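Local coordinates for protein putative mannose-6-phosphate isomerase YvyI (Bacillus subtilis, PDB 1QWR) that probably interconverts mannose 6-phosphate and fructose 6-phosphate as a zinc-dependent isomerase of the type 1 phosphomannose isomerase family, at residues A[94-100]-A[174-180]. Residues are numbered along the deposited sequence; the frame is centred on the assembly and turned at random.
With ZN (zinc ion), chain E; SO4 (sulfate ion), chain C.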
ATOM      1  N   GLU A  94       1.190  15.258  -8.090  1.00 22.67           N
ATOM      2  CA  GLU A  94       2.122  16.263  -7.572  1.00 24.39           C
ATOM      3  C   GLU A  94       2.858  15.648  -6.369  1.00 25.16           C
ATOM      4  O   GLU A  94       2.544  14.534  -5.945  1.00 23.82           O
ATOM      5  CB  GLU A  94       1.375  17.531  -7.136  1.00 24.47           C
ATOM      6  CG  GLU A  94       0.626  18.280  -8.254  1.00 29.91           C
ATOM      7  CD  GLU A  94       1.527  18.728  -9.396  1.00 34.36           C
ATOM      8  OE1 GLU A  94       2.712  19.029  -9.143  1.00 35.28           O
ATOM      9  OE2 GLU A  94       1.046  18.791 -10.553  1.00 38.41           O
ATOM     10  N   ASP A  95       3.826  16.374  -5.809  1.00 24.12           N
ATOM     11  CA  ASP A  95       4.599  15.864  -4.666  1.00 23.07           C
ATOM     12  C   ASP A  95       3.759  15.631  -3.411  1.00 22.04           C
ATOM     13  O   ASP A  95       2.846  16.410  -3.111  1.00 22.19           O
ATOM     14  CB  ASP A  95       5.711  16.853  -4.276  1.00 24.86           C
ATOM     15  CG  ASP A  95       6.785  17.006  -5.336  1.00 27.42           C
ATOM     16  OD1 ASP A  95       7.162  16.016  -5.986  1.00 24.05           O
ATOM     17  OD2 ASP A  95       7.287  18.139  -5.487  1.00 28.99           O
ATOM     18  N   THR A  96       4.051  14.567  -2.658  1.00 20.19           N
ATOM     19  CA  THR A  96       3.290  14.386  -1.427  1.00 20.00           C
ATOM     20  C   THR A  96       4.117  15.057  -0.339  1.00 19.25           C
ATOM     21  O   THR A  96       5.269  15.438  -0.571  1.00 20.48           O
ATOM     22  CB  THR A  96       3.068  12.902  -1.021  1.00 18.93           C
ATOM     23  OG1 THR A  96       4.321  12.313  -0.659  1.00 18.13           O
ATOM     24  CG2 THR A  96       2.443  12.116  -2.167  1.00 19.02           C
ATOM     25  N   SER A  97       3.544  15.179   0.851  1.00 19.85           N
ATOM     26  CA  SER A  97       4.254  15.826   1.961  1.00 21.55           C
ATOM     27  C   SER A  97       5.472  15.033   2.427  1.00 21.51           C
ATOM     28  O   SER A  97       5.566  13.829   2.191  1.00 22.10           O
ATOM     29  CB  SER A  97       3.294  16.026   3.139  1.00 20.79           C
ATOM     30  OG  SER A  97       2.953  14.783   3.749  1.00 20.84           O
ATOM     31  N   ILE A  98       6.420  15.713   3.069  1.00 22.36           N
ATOM     32  CA  ILE A  98       7.607  15.026   3.594  1.00 21.72           C
ATOM     33  C   ILE A  98       7.096  14.563   4.952  1.00 22.48           C
ATOM     34  O   ILE A  98       6.534  15.364   5.721  1.00 23.34           O
ATOM     35  CB  ILE A  98       8.804  15.990   3.730  1.00 23.79           C
ATOM     36  CG1 ILE A  98       9.231  16.468   2.337  1.00 25.28           C
ATOM     37  CG2 ILE A  98       9.964  15.291   4.396  1.00 23.87           C
ATOM     38  CD1 ILE A  98      10.423  17.388   2.326  1.00 29.27           C
ATOM     39  N   LYS A  99       7.270  13.277   5.246  1.00 20.65           N
ATOM     40  CA  LYS A  99       6.696  12.739   6.468  1.00 18.66           C
ATOM     41  C   LYS A  99       7.416  11.540   7.054  1.00 17.23           C
ATOM     42  O   LYS A  99       8.356  11.011   6.461  1.00 17.74           O
ATOM     43  CB  LYS A  99       5.244  12.339   6.150  1.00 20.79           C
ATOM     44  CG  LYS A  99       5.124  11.439   4.905  1.00 26.21           C
ATOM     45  CD  LYS A  99       3.677  11.363   4.420  1.00 29.14           C
ATOM     46  CE  LYS A  99       3.572  10.694   3.057  1.00 32.27           C
ATOM     47  NZ  LYS A  99       3.547  11.673   1.936  1.00 28.96           N
ATOM     48  N   VAL A 100       6.939  11.122   8.226  1.00 19.51           N
ATOM     49  CA  VAL A 100       7.449   9.945   8.919  1.00 18.58           C
ATOM     50  C   VAL A 100       6.250   9.249   9.579  1.00 17.69           C
ATOM     51  O   VAL A 100       5.318   9.915  10.053  1.00 18.38           O
ATOM     52  CB  VAL A 100       8.481  10.317  10.020  1.00 20.95           C
ATOM     53  CG1 VAL A 100       7.904  11.360  10.942  1.00 23.45           C
ATOM     54  CG2 VAL A 100       8.857   9.080  10.831  1.00 21.22           C
ATOM     55  N   THR A 174      11.092   6.075   9.047  1.00 19.37           N
ATOM     56  CA  THR A 174      11.811   6.575   7.871  1.00 20.11           C
ATOM     57  C   THR A 174      11.220   7.876   7.368  1.00 19.78           C
ATOM     58  O   THR A 174      10.024   7.952   7.111  1.00 19.74           O
ATOM     59  CB  THR A 174      11.759   5.553   6.699  1.00 19.86           C
ATOM     60  OG1 THR A 174      12.281   4.296   7.143  1.00 21.16           O
ATOM     61  CG2 THR A 174      12.563   6.045   5.501  1.00 20.11           C
ATOM     62  N   LEU A 175      12.057   8.906   7.224  1.00 20.43           N
ATOM     63  CA  LEU A 175      11.594  10.187   6.700  1.00 20.19           C
ATOM     64  C   LEU A 175      11.476   9.950   5.207  1.00 19.82           C
ATOM     65  O   LEU A 175      12.414   9.459   4.575  1.00 18.94           O
ATOM     66  CB  LEU A 175      12.623  11.285   6.980  1.00 23.07           C
ATOM     67  CG  LEU A 175      12.167  12.692   6.607  1.00 25.91           C
ATOM     68  CD1 LEU A 175      11.016  13.130   7.501  1.00 24.49           C
ATOM     69  CD2 LEU A 175      13.358  13.636   6.746  1.00 29.01           C
ATOM     70  N   HIS A 176      10.330  10.284   4.628  1.00 20.20           N
ATOM     71  CA  HIS A 176      10.149  10.013   3.210  1.00 20.63           C
ATOM     72  C   HIS A 176       9.032  10.822   2.564  1.00 20.24           C
ATOM     73  O   HIS A 176       8.330  11.597   3.219  1.00 21.93           O
ATOM     74  CB  HIS A 176       9.804   8.540   3.015  1.00 20.51           C
ATOM     75  CG  HIS A 176       8.485   8.161   3.618  1.00 21.92           C
ATOM     76  ND1 HIS A 176       8.308   7.984   4.975  1.00 21.30           N
ATOM     77  CD2 HIS A 176       7.259   8.030   3.064  1.00 21.56           C
ATOM     78  CE1 HIS A 176       7.032   7.766   5.225  1.00 23.52           C
ATOM     79  NE2 HIS A 176       6.375   7.791   4.083  1.00 21.48           N
ATOM     80  N   ALA A 177       8.893  10.617   1.255  1.00 20.65           N
ATOM     81  CA  ALA A 177       7.839  11.231   0.459  1.00 20.19           C
ATOM     82  C   ALA A 177       7.883  10.702  -0.970  1.00 20.43           C
ATOM     83  O   ALA A 177       8.962  10.540  -1.558  1.00 20.34           O
ATOM     84  CB  ALA A 177       7.981  12.743   0.430  1.00 21.77           C
ATOM     85  N   LEU A 178       6.712  10.384  -1.507  1.00 19.57           N
ATOM     86  CA  LEU A 178       6.643   9.982  -2.900  1.00 21.72           C
ATOM     87  C   LEU A 178       6.613  11.330  -3.636  1.00 22.65           C
ATOM     88  O   LEU A 178       6.051  12.306  -3.116  1.00 22.77           O
ATOM     89  CB  LEU A 178       5.349   9.208  -3.176  1.00 20.20           C
ATOM     90  CG  LEU A 178       5.301   7.754  -2.704  1.00 20.79           C
ATOM     91  CD1 LEU A 178       3.888   7.210  -2.865  1.00 18.14           C
ATOM     92  CD2 LEU A 178       6.300   6.924  -3.512  1.00 22.48           C
ATOM     93  N   CYS A 179       7.207  11.395  -4.821  1.00 22.40           N
ATOM     94  CA  CYS A 179       7.228  12.640  -5.572  1.00 24.96           C
ATOM     95  C   CYS A 179       6.416  12.574  -6.866  1.00 24.66           C
ATOM     96  O   CYS A 179       6.066  11.489  -7.345  1.00 24.60           O
ATOM     97  CB  CYS A 179       8.674  13.061  -5.827  1.00 25.85           C
ATOM     98  SG  CYS A 179       9.585  13.374  -4.265  1.00 31.83           S
ATOM     99  N   LYS A 180       6.091  13.746  -7.406  0.49 23.94           N
ATOM    100  CA  LYS A 180       5.268  13.852  -8.607  0.51 21.83           C
ATOM    101  C   LYS A 180       5.602  12.907  -9.752  0.50 20.97           C
ATOM    102  O   LYS A 180       6.772  12.621 -10.022  0.51 21.38           O
ATOM    103  CB  LYS A 180       5.283  15.291  -9.129  0.49 23.49           C
ATOM    104  CG  LYS A 180       6.601  15.714  -9.744  0.70 25.13           C
ATOM    105  CD  LYS A 180       6.526  17.153 -10.254  0.55 24.64           C
ATOM    106  CE  LYS A 180       5.387  17.333 -11.245  0.51 26.04           C
ATOM    107  NZ  LYS A 180       5.239  18.753 -11.676  0.41 26.35           N
TER
HETATM  108 ZN    ZN E 604       3.971   7.115   3.494  0.95 52.15          ZN
HETATM  109  S   SO4 C 601       0.230  12.916   2.423  1.00 26.41           S
HETATM  110  O1  SO4 C 601       1.192  13.922   1.907  1.00 23.62           O
HETATM  111  O2  SO4 C 601      -1.107  13.173   1.880  1.00 21.25           O
HETATM  112  O3  SO4 C 601       0.202  12.948   3.893  1.00 25.23           O
HETATM  113  O4  SO4 C 601       0.674  11.579   1.982  1.00 24.01           O
HETATM  114  O   HOH W   1       1.634   6.006   3.727  1.00 35.97           O
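Lys99 and His176 form a single antiparallel, hydrogen-bonded bridge, Lys99 N giving to His176 O and His176 N to Lys99 O, both at 2.8 Å, where strands 98-100 and 176-178 run at 128° to each other. Lys99 CG lies over one face of the His176 imidazole, a CH-pi contact 4.3 Å from the ring centroid. With chi1 at 65°, the His176 ring stands between its own backbone N and carbonyl carbon; ND1 donates a hydrogen bond to Thr174 O, 1° out of the ring plane, and NE2 binds zinc, 2.6 Å away, two bonds that together fix the ring's rotation. This is the metal site of the cupin-type catalytic domain, where His101 and Glu119 are the other protein ligands. Beyond the ring, Lys99 NZ gives to Thr96 OG1, to Ser97 O and to O4 of a sulfate, the last at 2.9 Å. Ser97 holds sulfate O1 through both its backbone N and OG, and Lys18, Trp20, Arg210 and the probable active-site Arg196 also bond the anion, which probably comes from the crystallisation liquor but may mark the place of the sugar phosphate. Replacing Lys99 by an alanine would probably deprive the sulfate of a positive partner, leave Thr96 OG1 and Ser97 O without this donor and strip the aliphatic chain from the imidazole face. Farther along, Leu178 O takes two bonds from Thr96, one from its backbone N and one from OG1, which comes in the carbonyl plane on a lone pair, 3.0 Å away. On the flank toward Leu157, Ile98 CG2 packs against Leu175 CD1 at 3.9 Å. At the partly exposed end, Asp95 OD1 receives Lys180 N on its anti side, 2.9 Å away.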